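Local atomic coordinates of endoglucanase family 5 (Clostridium acetobutylicum ATCC 824, PDB entry 6PZ7), a protein that probably hydrolyses internal beta-glucosidic bonds of cellulose and related plant polysaccharides, as a broad-specificity endoglucanase of glycoside hydrolase family 5, subfamily 4. Residues A[8-11]-A[12-16]; A[183-186]-A[187-190]; A[254-257]-A[258-262]; A[291-295]-A[296-300]; A[327-330]-A[331-334]. All coordinates share one frame; numbering follows the deposited sequence.

Contact 1 (A[8-11]-A[12-16]); sequences TSQQ and IVNDM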
loop_
_atom_site.group_PDB
_atom_site.type_symbol
_atom_site.label_atom_id
_atom_site.label_comp_id
_atom_site.label_asym_id
_atom_site.label_seq_id
_atom_site.Cartn_x
_atom_site.Cartn_y
_atom_site.Cartn_z
ATOM N N THR A 8 1.055 -9.002 -18.603
ATOM C CA THR A 8 2.148 -9.234 -17.691
ATOM C C THR A 8 2.015 -8.331 -16.472
ATOM O O THR A 8 1.273 -7.345 -16.468
ATOM C CB THR A 8 3.493 -8.940 -18.333
ATOM O OG1 THR A 8 3.566 -7.520 -18.562
ATOM C CG2 THR A 8 3.679 -9.755 -19.597
ATOM N N SER A 9 2.785 -8.657 -15.427
ATOM C CA SER A 9 2.814 -7.827 -14.230
ATOM C C SER A 9 3.222 -6.401 -14.560
ATOM O O SER A 9 2.633 -5.450 -14.048
ATOM C CB SER A 9 3.741 -8.434 -13.172
ATOM O OG SER A 9 3.178 -9.598 -12.596
ATOM N N GLN A 10 4.215 -6.224 -15.429
ATOM C CA GLN A 10 4.659 -4.862 -15.725
ATOM C C GLN A 10 3.578 -4.099 -16.480
ATOM O O GLN A 10 3.368 -2.900 -16.259
ATOM C CB GLN A 10 5.986 -4.865 -16.496
ATOM C CG GLN A 10 6.550 -3.463 -16.772
ATOM C CD GLN A 10 6.914 -2.695 -15.500
ATOM O OE1 GLN A 10 7.691 -3.196 -14.668
ATOM N NE2 GLN A 10 6.384 -1.491 -15.352
ATOM N N GLN A 11 2.863 -4.778 -17.383
ATOM C CA GLN A 11 1.733 -4.139 -18.064
ATOM C C GLN A 11 0.649 -3.717 -17.074
ATOM O O GLN A 11 0.078 -2.617 -17.182
ATOM C CB GLN A 11 1.167 -5.072 -19.130
ATOM C CG GLN A 11 2.082 -5.162 -20.356
ATOM C CD GLN A 11 1.570 -6.201 -21.344
ATOM O OE1 GLN A 11 1.094 -7.290 -20.958
ATOM N NE2 GLN A 11 1.686 -5.922 -22.610
ATOM N N ILE A 12 0.397 -4.550 -16.059
ATOM C CA ILE A 12 -0.559 -4.196 -15.009
ATOM C C ILE A 12 -0.082 -2.954 -14.268
ATOM O O ILE A 12 -0.851 -2.010 -14.035
ATOM C CB ILE A 12 -0.771 -5.384 -14.040
ATOM C CG1 ILE A 12 -1.541 -6.522 -14.705
ATOM C CG2 ILE A 12 -1.488 -4.952 -12.765
ATOM C CD1 ILE A 12 -3.027 -6.271 -14.931
ATOM N N VAL A 13 1.181 -2.953 -13.823
ATOM C CA VAL A 13 1.706 -1.803 -13.087
ATOM C C VAL A 13 1.581 -0.526 -13.914
ATOM O O VAL A 13 1.169 0.523 -13.412
ATOM C CB VAL A 13 3.156 -2.076 -12.654
ATOM C CG1 VAL A 13 3.840 -0.839 -12.120
ATOM C CG2 VAL A 13 3.158 -3.152 -11.556
ATOM N N ASN A 14 1.908 -0.592 -15.205
ATOM C CA ASN A 14 1.786 0.598 -16.033
ATOM C C ASN A 14 0.335 1.030 -16.142
ATOM O O ASN A 14 0.028 2.227 -16.104
ATOM C CB ASN A 14 2.363 0.298 -17.417
ATOM C CG ASN A 14 3.864 0.146 -17.404
ATOM O OD1 ASN A 14 4.523 0.530 -16.446
ATOM N ND2 ASN A 14 4.404 -0.432 -18.464
ATOM N N ASP A 15 -0.580 0.085 -16.288
ATOM C CA ASP A 15 -1.992 0.403 -16.440
ATOM C C ASP A 15 -2.564 1.035 -15.169
ATOM O O ASP A 15 -3.479 1.861 -15.228
ATOM C CB ASP A 15 -2.753 -0.872 -16.819
ATOM C CG ASP A 15 -4.080 -0.606 -17.500
ATOM O OD1 ASP A 15 -4.119 0.311 -18.362
ATOM O OD2 ASP A 15 -5.062 -1.335 -17.274
ATOM N N MET A 16 -2.039 0.661 -14.007
ATOM C CA MET A 16 -2.492 1.224 -12.741
ATOM C C MET A 16 -2.274 2.732 -12.692
ATOM O O MET A 16 -3.053 3.436 -12.041
ATOM C CB MET A 16 -1.741 0.555 -11.577
ATOM C CG MET A 16 -2.152 -0.885 -11.296
ATOM S SD MET A 16 -1.019 -1.792 -10.251
ATOM C CE MET A 16 -1.409 -1.074 -8.662
#
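Gln10 and Asn14, one turn apart on helix 9-16, bring their amides together at the ends of two side chains that run at a slant to each other, with the amide planes 50° apart. Gln10 CG leaves opposite the backbone N (chi1 -177°), and a bend at the next bond swings the amide forward along the helix until NE2 is 3.0 Å from Asn14 OD1. The two ends of this hydrogen bond differ. OD1 lies within the plane of the Gln10 amide, whereas NE2 stands well above the Asn14 carbonyl plane, away from the lone pairs, and the N-H...O angle is a bent 141°. Gln10 NE2 also donates to Gly296 O, which together with the bond to Asn14 would fix the rotation of the amide.

Asn14 is held close over the turn as well, its CG 3.3 Å from Gln10 O. On the buried side, Ile12 CG1 rests 3.4 Å from Thr8 O, and Val13 CG2 rests at the same separation from Ser9 O.

Thr8 occupies the N-cap. Its OG1 accepts from Gln11 N at 3.1 Å, and in return Gln11 OE1 takes the Thr8 N proton at 2.9 Å, in the carbonyl plane and on a lone pair. Ile12 N, 3.0 Å from Thr8 O, begins the regular backbone bonding.

This reciprocal pair is a capping box. It starts a short helix preceding the first strand of the TIM barrel, and the Ile12, Val13 and Met16 side chains of this helix reach strands 95-99, 139-142 and 265-270.

Contact 2 (A[183-186]-A[187-190]); sequences SNNS and SRFI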
loop_
_atom_site.group_PDB
_atom_site.type_symbol
_atom_site.label_atom_id
_atom_site.label_comp_id
_atom_site.label_asym_id
_atom_site.label_seq_id
_atom_site.Cartn_x
_atom_site.Cartn_y
_atom_site.Cartn_z
ATOM N N SER A 183 -10.906 -20.030 -9.043
ATOM C CA SER A 183 -11.559 -19.014 -9.857
ATOM C C SER A 183 -10.487 -18.022 -10.334
ATOM O O SER A 183 -9.366 -18.429 -10.665
ATOM C CB SER A 183 -12.700 -18.324 -9.094
ATOM O OG SER A 183 -13.420 -17.402 -9.945
ATOM N N ASN A 184 -10.778 -16.721 -10.310
ATOM C CA ASN A 184 -9.819 -15.747 -10.808
ATOM C C ASN A 184 -8.641 -15.563 -9.875
ATOM O O ASN A 184 -7.664 -14.906 -10.259
ATOM C CB ASN A 184 -10.519 -14.426 -11.110
ATOM C CG ASN A 184 -11.372 -14.499 -12.351
ATOM O OD1 ASN A 184 -11.175 -15.375 -13.217
ATOM N ND2 ASN A 184 -12.308 -13.596 -12.466
ATOM N N ASN A 185 -8.676 -16.134 -8.667
ATOM C CA ASN A 185 -7.509 -16.080 -7.797
ATOM C C ASN A 185 -6.350 -16.896 -8.330
ATOM O O ASN A 185 -5.221 -16.677 -7.891
ATOM C CB ASN A 185 -7.862 -16.467 -6.367
ATOM C CG ASN A 185 -8.732 -15.443 -5.689
ATOM O OD1 ASN A 185 -8.844 -14.286 -6.111
ATOM N ND2 ASN A 185 -9.349 -15.842 -4.599
ATOM N N SER A 186 -6.580 -17.815 -9.270
ATOM C CA SER A 186 -5.480 -18.563 -9.877
ATOM C C SER A 186 -4.555 -17.654 -10.667
ATOM O O SER A 186 -3.358 -17.953 -10.803
ATOM C CB SER A 186 -6.026 -19.687 -10.768
ATOM O OG SER A 186 -6.721 -20.640 -9.986
ATOM N N SER A 187 -5.078 -16.533 -11.170
ATOM C CA SER A 187 -4.307 -15.636 -12.022
ATOM C C SER A 187 -4.308 -14.191 -11.544
ATOM O O SER A 187 -3.855 -13.308 -12.287
ATOM C CB SER A 187 -4.810 -15.709 -13.464
ATOM O OG SER A 187 -6.190 -15.435 -13.492
ATOM N N ARG A 188 -4.841 -13.919 -10.358
ATOM C CA ARG A 188 -4.861 -12.552 -9.828
ATOM C C ARG A 188 -3.429 -12.070 -9.584
ATOM O O ARG A 188 -2.560 -12.831 -9.161
ATOM C CB ARG A 188 -5.659 -12.517 -8.521
ATOM C CG ARG A 188 -5.911 -11.122 -8.013
ATOM C CD ARG A 188 -6.887 -11.029 -6.832
ATOM N NE ARG A 188 -8.098 -11.792 -7.083
ATOM C CZ ARG A 188 -9.007 -11.537 -7.997
ATOM N NH1 ARG A 188 -8.962 -10.433 -8.728
ATOM N NH2 ARG A 188 -9.977 -12.427 -8.230
ATOM N N PHE A 189 -3.190 -10.800 -9.820
ATOM C CA PHE A 189 -1.923 -10.159 -9.457
ATOM C C PHE A 189 -1.891 -9.870 -7.964
ATOM O O PHE A 189 -2.898 -9.488 -7.361
ATOM C CB PHE A 189 -1.699 -8.912 -10.319
ATOM C CG PHE A 189 -1.521 -9.250 -11.763
ATOM C CD1 PHE A 189 -2.620 -9.436 -12.597
ATOM C CD2 PHE A 189 -0.260 -9.553 -12.276
ATOM C CE1 PHE A 189 -2.452 -9.858 -13.916
ATOM C CE2 PHE A 189 -0.109 -9.943 -13.600
ATOM C CZ PHE A 189 -1.203 -10.104 -14.395
ATOM N N ILE A 190 -0.719 -10.098 -7.377
ATOM C CA ILE A 190 -0.519 -10.056 -5.930
ATOM C C ILE A 190 0.699 -9.214 -5.626
ATOM O O ILE A 190 1.773 -9.466 -6.177
ATOM C CB ILE A 190 -0.384 -11.468 -5.309
ATOM C CG1 ILE A 190 -1.599 -12.341 -5.608
ATOM C CG2 ILE A 190 -0.169 -11.349 -3.803
ATOM C CD1 ILE A 190 -1.454 -13.815 -5.260
HETATM O O HOH W 1 -7.760 -17.665 -13.440
#
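Arg188 turns back toward the 3-10 turn 184-186 and grips the side chain of Asn185 with two nitrogens, both directed at one oxygen. Its chain, extended through chi2, bends at chi3 to bring the guanidinium there. Arg188 NE lies 2.8 Å from Asn185 OD1 and Arg188 NH2 lies 3.0 Å from the same atom, a side-on pair of hydrogen bonds in which OD1 sits almost exactly in the guanidinium plane. The NE bond is the straighter, at 156° against 138° for NH2. The two side chains run alongside each other in the same direction, yet the Asn185 amide is turned almost perpendicular to the guanidinium, with 86° between the planes. Farther back, Asn184 O lies over one face of the guanidinium, and Asn184 CB comes within 3.5 Å of Arg188 NH2.

Backbone and water bonds close the turn itself. Ser187 N donates to Asn184 O at 3.2 Å, approaching from above the carbonyl plane, and Ser186 N reaches Ser183 O at 3.2 Å. A water donates to that same Ser183 O and sits 2.7 Å from Ser187 OG, so the hydroxyl and the start of the turn are bridged.

Beyond residues 183-190, Arg188 NH1 donates to Leu139 O and NH2 to Tyr135 O, while Phe141 makes a cation-pi contact. Asn185 ND2 donates to Ala129 O and Thr181 OG1, and Asn184 ND2 to Tyr135 O.

Thus the partners of the buried Arg188 named here are neutral oxygens and an aromatic ring. Its positive charge is probably spread over several dipoles, and these bonds join the loop before strand 190-193 to residues 135-141.

Contact 3 (A[254-257]-A[258-262]); sequences IYNK and FVKNG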
loop_
_atom_site.group_PDB
_atom_site.type_symbol
_atom_site.label_atom_id
_atom_site.label_comp_id
_atom_site.label_asym_id
_atom_site.label_seq_id
_atom_site.Cartn_x
_atom_site.Cartn_y
_atom_site.Cartn_z
ATOM N N ILE A 254 15.808 1.176 -6.640
ATOM C CA ILE A 254 14.662 0.286 -6.812
ATOM C C ILE A 254 14.617 -0.245 -8.234
ATOM O O ILE A 254 14.422 -1.446 -8.457
ATOM C CB ILE A 254 13.370 1.029 -6.450
ATOM C CG1 ILE A 254 13.366 1.467 -4.984
ATOM C CG2 ILE A 254 12.172 0.170 -6.776
ATOM C CD1 ILE A 254 12.263 2.487 -4.629
ATOM N N TYR A 255 14.808 0.636 -9.211
ATOM C CA TYR A 255 14.836 0.224 -10.609
ATOM C C TYR A 255 15.931 -0.819 -10.850
ATOM O O TYR A 255 15.696 -1.854 -11.493
ATOM C CB TYR A 255 15.073 1.449 -11.504
ATOM C CG TYR A 255 15.337 1.070 -12.946
ATOM C CD1 TYR A 255 14.292 0.729 -13.788
ATOM C CD2 TYR A 255 16.625 1.025 -13.447
ATOM C CE1 TYR A 255 14.512 0.335 -15.092
ATOM C CE2 TYR A 255 16.867 0.653 -14.762
ATOM C CZ TYR A 255 15.795 0.312 -15.579
ATOM O OH TYR A 255 16.050 -0.078 -16.885
ATOM N N ASN A 256 17.132 -0.559 -10.346
ATOM C CA ASN A 256 18.238 -1.477 -10.606
ATOM C C ASN A 256 18.071 -2.809 -9.908
ATOM O O ASN A 256 18.498 -3.848 -10.438
ATOM C CB ASN A 256 19.557 -0.810 -10.230
ATOM C CG ASN A 256 20.043 0.148 -11.305
ATOM O OD1 ASN A 256 19.870 -0.105 -12.490
ATOM N ND2 ASN A 256 20.625 1.257 -10.878
ATOM N N LYS A 257 17.473 -2.829 -8.736
ATOM C CA LYS A 257 17.312 -4.084 -8.025
ATOM C C LYS A 257 16.214 -4.953 -8.614
ATOM O O LYS A 257 16.386 -6.177 -8.755
ATOM C CB LYS A 257 17.055 -3.810 -6.546
ATOM C CG LYS A 257 16.777 -5.048 -5.756
ATOM C CD LYS A 257 18.007 -5.932 -5.724
ATOM C CE LYS A 257 17.744 -7.215 -4.992
ATOM N NZ LYS A 257 18.984 -8.030 -4.940
ATOM N N PHE A 258 15.064 -4.359 -8.924
ATOM C CA PHE A 258 13.856 -5.098 -9.302
ATOM C C PHE A 258 13.460 -4.866 -10.756
ATOM O O PHE A 258 13.458 -5.818 -11.561
ATOM C CB PHE A 258 12.696 -4.737 -8.349
ATOM C CG PHE A 258 12.900 -5.220 -6.930
ATOM C CD1 PHE A 258 13.033 -6.575 -6.648
ATOM C CD2 PHE A 258 12.877 -4.329 -5.888
ATOM C CE1 PHE A 258 13.214 -7.012 -5.346
ATOM C CE2 PHE A 258 13.043 -4.777 -4.577
ATOM C CZ PHE A 258 13.198 -6.112 -4.323
ATOM N N VAL A 259 13.105 -3.633 -11.127
ATOM C CA VAL A 259 12.369 -3.414 -12.367
ATOM C C VAL A 259 13.200 -3.838 -13.565
ATOM O O VAL A 259 12.696 -4.499 -14.485
ATOM C CB VAL A 259 11.942 -1.943 -12.492
ATOM C CG1 VAL A 259 11.222 -1.719 -13.829
ATOM C CG2 VAL A 259 11.067 -1.492 -11.306
ATOM N N LYS A 260 14.485 -3.481 -13.565
ATOM C CA LYS A 260 15.383 -3.792 -14.687
ATOM C C LYS A 260 15.570 -5.288 -14.851
ATOM O O LYS A 260 15.911 -5.758 -15.954
ATOM C CB LYS A 260 16.722 -3.128 -14.393
ATOM C CG LYS A 260 17.834 -3.423 -15.391
ATOM C CD LYS A 260 19.146 -2.874 -14.869
ATOM C CE LYS A 260 19.693 -3.725 -13.749
ATOM N NZ LYS A 260 20.923 -3.138 -13.142
ATOM N N ASN A 261 15.428 -6.055 -13.778
ATOM C CA ASN A 261 15.542 -7.504 -13.811
ATOM C C ASN A 261 14.205 -8.200 -14.049
ATOM O O ASN A 261 14.092 -9.407 -13.779
ATOM C CB ASN A 261 16.194 -8.000 -12.527
ATOM C CG ASN A 261 17.639 -7.552 -12.403
ATOM O OD1 ASN A 261 18.431 -7.691 -13.341
ATOM N ND2 ASN A 261 17.991 -6.990 -11.246
ATOM N N GLY A 262 13.192 -7.478 -14.533
ATOM C CA GLY A 262 11.899 -8.053 -14.846
ATOM C C GLY A 262 10.978 -8.265 -13.662
ATOM O O GLY A 262 10.010 -9.012 -13.778
#
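A Schellman motif ends helix 241-259, and the final turns, where Tyr255 packs on Val259 and Lys260, widen before they stop. Gly262, with positive phi, is the C-prime residue: its N reaches Val259 O at 3.0 Å, and Gln263 N returns to Phe258 O. The widening is of pi type. Phe258 N still bonds Ile254 O, but Lys260 N reaches back five residues to Tyr255 O at 2.9 Å.

Two rings are covered by lysine methylenes. Lys257 CG stands 3.8 Å from the centroid of the Phe258 ring, almost directly over its centre, while Lys260 CB lies over one face of Tyr255, toward the rim, 4.0 Å from that centroid. Tyr255 and Lys260 cross at about a right angle, as do Tyr255 and Val259, whose CB is 3.8 Å from Tyr255 CD1.

A bend at chi3 (74°) turns the end of Lys260 back, and NZ reaches Asn256 OD1 at 3.3 Å, coming from above the carbonyl plane. Asn261 folds over the helix end, where ND2 donates to Lys257 O at 3.1 Å, also from above the carbonyl plane. Lys257 NZ goes elsewhere, to Asn205 OD1.

Lysines here serve twice, their carbon chains as CH-pi partners and their ammonium groups as donors to asparagine oxygens, and the Asn261 amide supplies a donor for a carbonyl of the last turns.

Contact 4 (A[291-295]-A[296-300]); sequences DARKK and GITTV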
loop_
_atom_site.group_PDB
_atom_site.type_symbol
_atom_site.label_atom_id
_atom_site.label_comp_id
_atom_site.label_asym_id
_atom_site.label_seq_id
_atom_site.Cartn_x
_atom_site.Cartn_y
_atom_site.Cartn_z
ATOM N N ASP A 291 9.682 10.743 -12.449
ATOM C CA ASP A 291 10.900 9.925 -12.448
ATOM C C ASP A 291 10.573 8.461 -12.173
ATOM O O ASP A 291 11.133 7.551 -12.808
ATOM C CB ASP A 291 11.882 10.471 -11.413
ATOM C CG ASP A 291 13.295 9.997 -11.626
ATOM O OD1 ASP A 291 13.636 9.564 -12.749
ATOM O OD2 ASP A 291 14.078 10.060 -10.671
ATOM N N ALA A 292 9.652 8.199 -11.247
ATOM C CA ALA A 292 9.226 6.822 -11.018
ATOM C C ALA A 292 8.672 6.196 -12.291
ATOM O O ALA A 292 9.033 5.066 -12.638
ATOM C CB ALA A 292 8.209 6.778 -9.870
ATOM N N ARG A 293 7.841 6.935 -13.019
ATOM C CA ARG A 293 7.241 6.397 -14.235
ATOM C C ARG A 293 8.302 6.113 -15.293
ATOM O O ARG A 293 8.207 5.108 -16.015
ATOM C CB ARG A 293 6.182 7.350 -14.793
ATOM C CG ARG A 293 5.622 6.963 -16.182
ATOM C CD ARG A 293 4.384 6.044 -16.146
ATOM N NE ARG A 293 4.656 4.682 -15.683
ATOM C CZ ARG A 293 4.090 4.106 -14.616
ATOM N NH1 ARG A 293 3.201 4.766 -13.887
ATOM N NH2 ARG A 293 4.432 2.870 -14.312
ATOM N N LYS A 294 9.321 6.969 -15.396
ATOM C CA LYS A 294 10.383 6.693 -16.346
ATOM C C LYS A 294 11.088 5.388 -16.026
ATOM O O LYS A 294 11.631 4.739 -16.933
ATOM C CB LYS A 294 11.373 7.845 -16.321
ATOM C CG LYS A 294 10.881 9.083 -17.056
ATOM C CD LYS A 294 11.878 10.235 -16.967
ATOM C CE LYS A 294 11.318 11.479 -17.654
ATOM N NZ LYS A 294 12.196 12.660 -17.447
ATOM N N LYS A 295 11.101 4.995 -14.763
ATOM C CA LYS A 295 11.672 3.746 -14.276
ATOM C C LYS A 295 10.645 2.627 -14.164
ATOM O O LYS A 295 10.950 1.594 -13.544
ATOM C CB LYS A 295 12.384 4.008 -12.947
ATOM C CG LYS A 295 13.610 4.927 -13.116
ATOM C CD LYS A 295 14.060 5.515 -11.789
ATOM C CE LYS A 295 15.425 6.191 -11.837
ATOM N NZ LYS A 295 15.616 7.143 -12.960
ATOM N N GLY A 296 9.455 2.785 -14.719
ATOM C CA GLY A 296 8.470 1.728 -14.711
ATOM C C GLY A 296 7.718 1.528 -13.412
ATOM O O GLY A 296 7.043 0.497 -13.255
ATOM N N ILE A 297 7.811 2.464 -12.475
ATOM C CA ILE A 297 7.255 2.327 -11.133
ATOM C C ILE A 297 6.010 3.194 -10.989
ATOM O O ILE A 297 6.039 4.399 -11.287
ATOM C CB ILE A 297 8.295 2.731 -10.076
ATOM C CG1 ILE A 297 9.566 1.873 -10.169
ATOM C CG2 ILE A 297 7.692 2.652 -8.686
ATOM C CD1 ILE A 297 10.767 2.480 -9.481
ATOM N N THR A 298 4.910 2.595 -10.545
ATOM C CA THR A 298 3.665 3.294 -10.224
ATOM C C THR A 298 3.632 3.632 -8.744
ATOM O O THR A 298 4.056 2.813 -7.909
ATOM C CB THR A 298 2.483 2.444 -10.639
ATOM O OG1 THR A 298 2.466 2.458 -12.070
ATOM C CG2 THR A 298 1.177 2.947 -10.118
ATOM N N THR A 299 3.076 4.798 -8.412
ATOM C CA THR A 299 3.038 5.333 -7.056
ATOM C C THR A 299 1.601 5.530 -6.610
ATOM O O THR A 299 0.696 5.718 -7.436
ATOM C CB THR A 299 3.777 6.700 -6.994
ATOM O OG1 THR A 299 3.031 7.724 -7.663
ATOM C CG2 THR A 299 5.193 6.601 -7.551
ATOM N N VAL A 300 1.400 5.508 -5.292
ATOM C CA VAL A 300 0.069 5.612 -4.678
ATOM C C VAL A 300 0.182 6.561 -3.477
ATOM O O VAL A 300 0.883 6.263 -2.507
ATOM C CB VAL A 300 -0.455 4.246 -4.239
ATOM C CG1 VAL A 300 -1.903 4.358 -3.755
ATOM C CG2 VAL A 300 -0.342 3.203 -5.349
#
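One hydroxyl oxygen takes both terminal nitrogens of an arginine: in the conformer described, one of two deposited, Arg293 NH1 and NH2 each donate a hydrogen bond to Thr298 OG1 at 3.0 Å. The grip is end-on, with OG1 close to the guanidinium plane and the two side chains lying side by side. Bends at chi2 (90°) and chi3 (-69°) curl the arginine round to reach it. Ile297 O sits over one face of the guanidinium, offset toward the rim. Thr298 OG1 is also hydrogen-bonded to Val13 O, tying the threonine to helix 9-16.

Between them the helix stops in a Schellman motif. Gly296, at positive phi, is the C-prime residue, and its N donates to Arg293 O at 2.9 Å; Ile297 N bonds Ala292 O at the same length. Both donors approach from above the carbonyl planes.

Ala292 CB packs against the residues after the turn, 4.1 Å from Ile297 CB and 3.8 Å from Thr299 CG2. On the other flank, Lys295 NZ forms a salt bridge with Asp291 OD1 at 3.1 Å and another with Asp248 on helix 241-259, which probably offsets the close approach of the Asp291 and Asp248 carboxylates.

The turn thus links helix 278-294 to strand 298-303, the last strand of the barrel, within a beta-alpha-beta unit. Ile297 packs on Ile254 of helix 241-259 and Ile267 of strand 265-270, and Thr299 on Tyr288 and Val289 of its own preceding helix.

Contact 5 (A[327-330]-A[331-334]); sequences PKLV and RTIV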
loop_
_atom_site.group_PDB
_atom_site.type_symbol
_atom_site.label_atom_id
_atom_site.label_comp_id
_atom_site.label_asym_id
_atom_site.label_seq_id
_atom_site.Cartn_x
_atom_site.Cartn_y
_atom_site.Cartn_z
ATOM N N PRO A 327 -5.057 21.966 -4.726
ATOM C CA PRO A 327 -5.339 21.664 -6.143
ATOM C C PRO A 327 -4.103 21.599 -6.999
ATOM O O PRO A 327 -4.076 20.820 -7.964
ATOM C CB PRO A 327 -6.292 22.806 -6.562
ATOM C CG PRO A 327 -5.997 23.921 -5.583
ATOM C CD PRO A 327 -5.692 23.222 -4.290
ATOM N N LYS A 328 -3.074 22.373 -6.708
ATOM C CA LYS A 328 -1.850 22.291 -7.507
ATOM C C LYS A 328 -1.153 20.957 -7.273
ATOM O O LYS A 328 -0.697 20.297 -8.216
ATOM C CB LYS A 328 -0.948 23.439 -7.118
ATOM C CG LYS A 328 0.420 23.486 -7.754
ATOM C CD LYS A 328 1.241 24.608 -7.121
ATOM C CE LYS A 328 2.623 24.696 -7.719
ATOM N NZ LYS A 328 3.261 26.052 -7.407
ATOM N N LEU A 329 -1.140 20.508 -6.024
ATOM C CA LEU A 329 -0.528 19.244 -5.655
ATOM C C LEU A 329 -1.255 18.082 -6.303
ATOM O O LEU A 329 -0.627 17.186 -6.861
ATOM C CB LEU A 329 -0.506 19.146 -4.125
ATOM C CG LEU A 329 -0.051 17.855 -3.511
ATOM C CD1 LEU A 329 1.338 17.402 -3.990
ATOM C CD2 LEU A 329 -0.078 17.941 -2.024
ATOM N N VAL A 330 -2.589 18.056 -6.231
ATOM C CA VAL A 330 -3.290 16.932 -6.836
ATOM C C VAL A 330 -2.966 16.858 -8.321
ATOM O O VAL A 330 -2.724 15.774 -8.869
ATOM C CB VAL A 330 -4.807 17.007 -6.569
ATOM C CG1 VAL A 330 -5.491 15.711 -7.099
ATOM C CG2 VAL A 330 -5.124 17.171 -5.100
ATOM N N ARG A 331 -2.976 18.012 -8.994
ATOM C CA ARG A 331 -2.720 18.012 -10.431
ATOM C C ARG A 331 -1.321 17.478 -10.751
ATOM O O ARG A 331 -1.151 16.744 -11.742
ATOM C CB ARG A 331 -2.949 19.407 -11.011
ATOM C CG ARG A 331 -2.960 19.469 -12.532
ATOM C CD ARG A 331 -4.163 18.750 -13.119
ATOM N NE ARG A 331 -4.126 18.839 -14.569
ATOM C CZ ARG A 331 -5.080 18.385 -15.369
ATOM N NH1 ARG A 331 -6.151 17.801 -14.865
ATOM N NH2 ARG A 331 -4.946 18.529 -16.675
ATOM N N THR A 332 -0.298 17.820 -9.961
ATOM C CA THR A 332 1.040 17.260 -10.185
ATOM C C THR A 332 1.091 15.754 -9.966
ATOM O O THR A 332 1.948 15.059 -10.553
ATOM C CB THR A 332 2.144 17.939 -9.356
ATOM O OG1 THR A 332 1.968 17.773 -7.943
ATOM C CG2 THR A 332 2.157 19.436 -9.648
ATOM N N ILE A 333 0.258 15.220 -9.063
ATOM C CA ILE A 333 0.233 13.783 -8.840
ATOM C C ILE A 333 -0.309 13.049 -10.061
ATOM O O ILE A 333 0.228 12.000 -10.440
ATOM C CB ILE A 333 -0.524 13.433 -7.555
ATOM C CG1 ILE A 333 0.193 13.985 -6.303
ATOM C CG2 ILE A 333 -0.730 11.918 -7.429
ATOM C CD1 ILE A 333 -0.676 14.109 -5.112
ATOM N N VAL A 334 -1.404 13.546 -10.653
ATOM C CA VAL A 334 -2.134 12.823 -11.698
ATOM C C VAL A 334 -1.696 13.172 -13.118
ATOM O O VAL A 334 -2.208 12.573 -14.082
ATOM C CB VAL A 334 -3.658 13.073 -11.582
ATOM C CG1 VAL A 334 -4.188 12.573 -10.256
ATOM C CG2 VAL A 334 -4.011 14.549 -11.821
#
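Ile333 reaches back over Leu329 on the closing helix of the TIM-barrel chain, 327-334, a short amphipathic segment laid against the outside of the barrel. Ile333 CB faces the preceding turn and sits 3.5 Å from Val330 O. From there Ile333 CG1 leaves opposite the carbonyl carbon (chi1 -65°), which sets it 3.4 Å from Leu329 O. The extended second torsion (chi2 160°) then brings the tip, Ile333 CD1, alongside the leucine: it stays 3.5 Å from Leu329 O and meets Leu329 CD1 at 4.0 Å. The two apolar chains run at a slant and meet mainly through CD1 of each.

Both side chains lean on Trp301 of strand 298-303. Leu329 also touches Arg281 and Ala285 of helix 278-294, and Ile333 touches Val18 and Phe53. Glu278 OE2 accepts from Leu329 N, near the start of the helix.

Along the backbone the expected ladder is kept, from Arg331 N to Pro327 O through Thr332 N to Lys328 O, with Val334 N closing on Val330 O at 3.1 Å. Lys328 and Arg331 are exposed, while Leu329, Val330, Ile333 and Val334 are buried.

Leu329 O accepts two hydrogen bonds. Ile333 N supplies one, at 3.1 Å and 148°. Thr332 OG1, which lies between its own backbone N and carbonyl carbon, supplies the other: the hydroxyl donates to Leu329 O at 2.9 Å.

In the fold
Contacts 1, 3 and 4 form one cluster, each touching the other two. Contact 1 meets contact 4 through polar bonds, whereas contact 3 meets contact 4 by packing of Tyr255, Val259 and Ile254 against Lys295 and Ile297. Contact 2 joins the group through Phe189, which packs on Ser9 and Ile12 of contact 1; contact 5 touches none of the others. All five are partly buried; contact 4 lies nearest the centre of the chain and contact 5 farthest from it. A capping box starts one helix and Schellman motifs end two others, while contact 2 relies on an arginine in a loop. Contact 5 has a regular helical ladder with leucine-isoleucine packing, and it packs on helix 278-294 and strand 298-303, the elements that contact 4 joins.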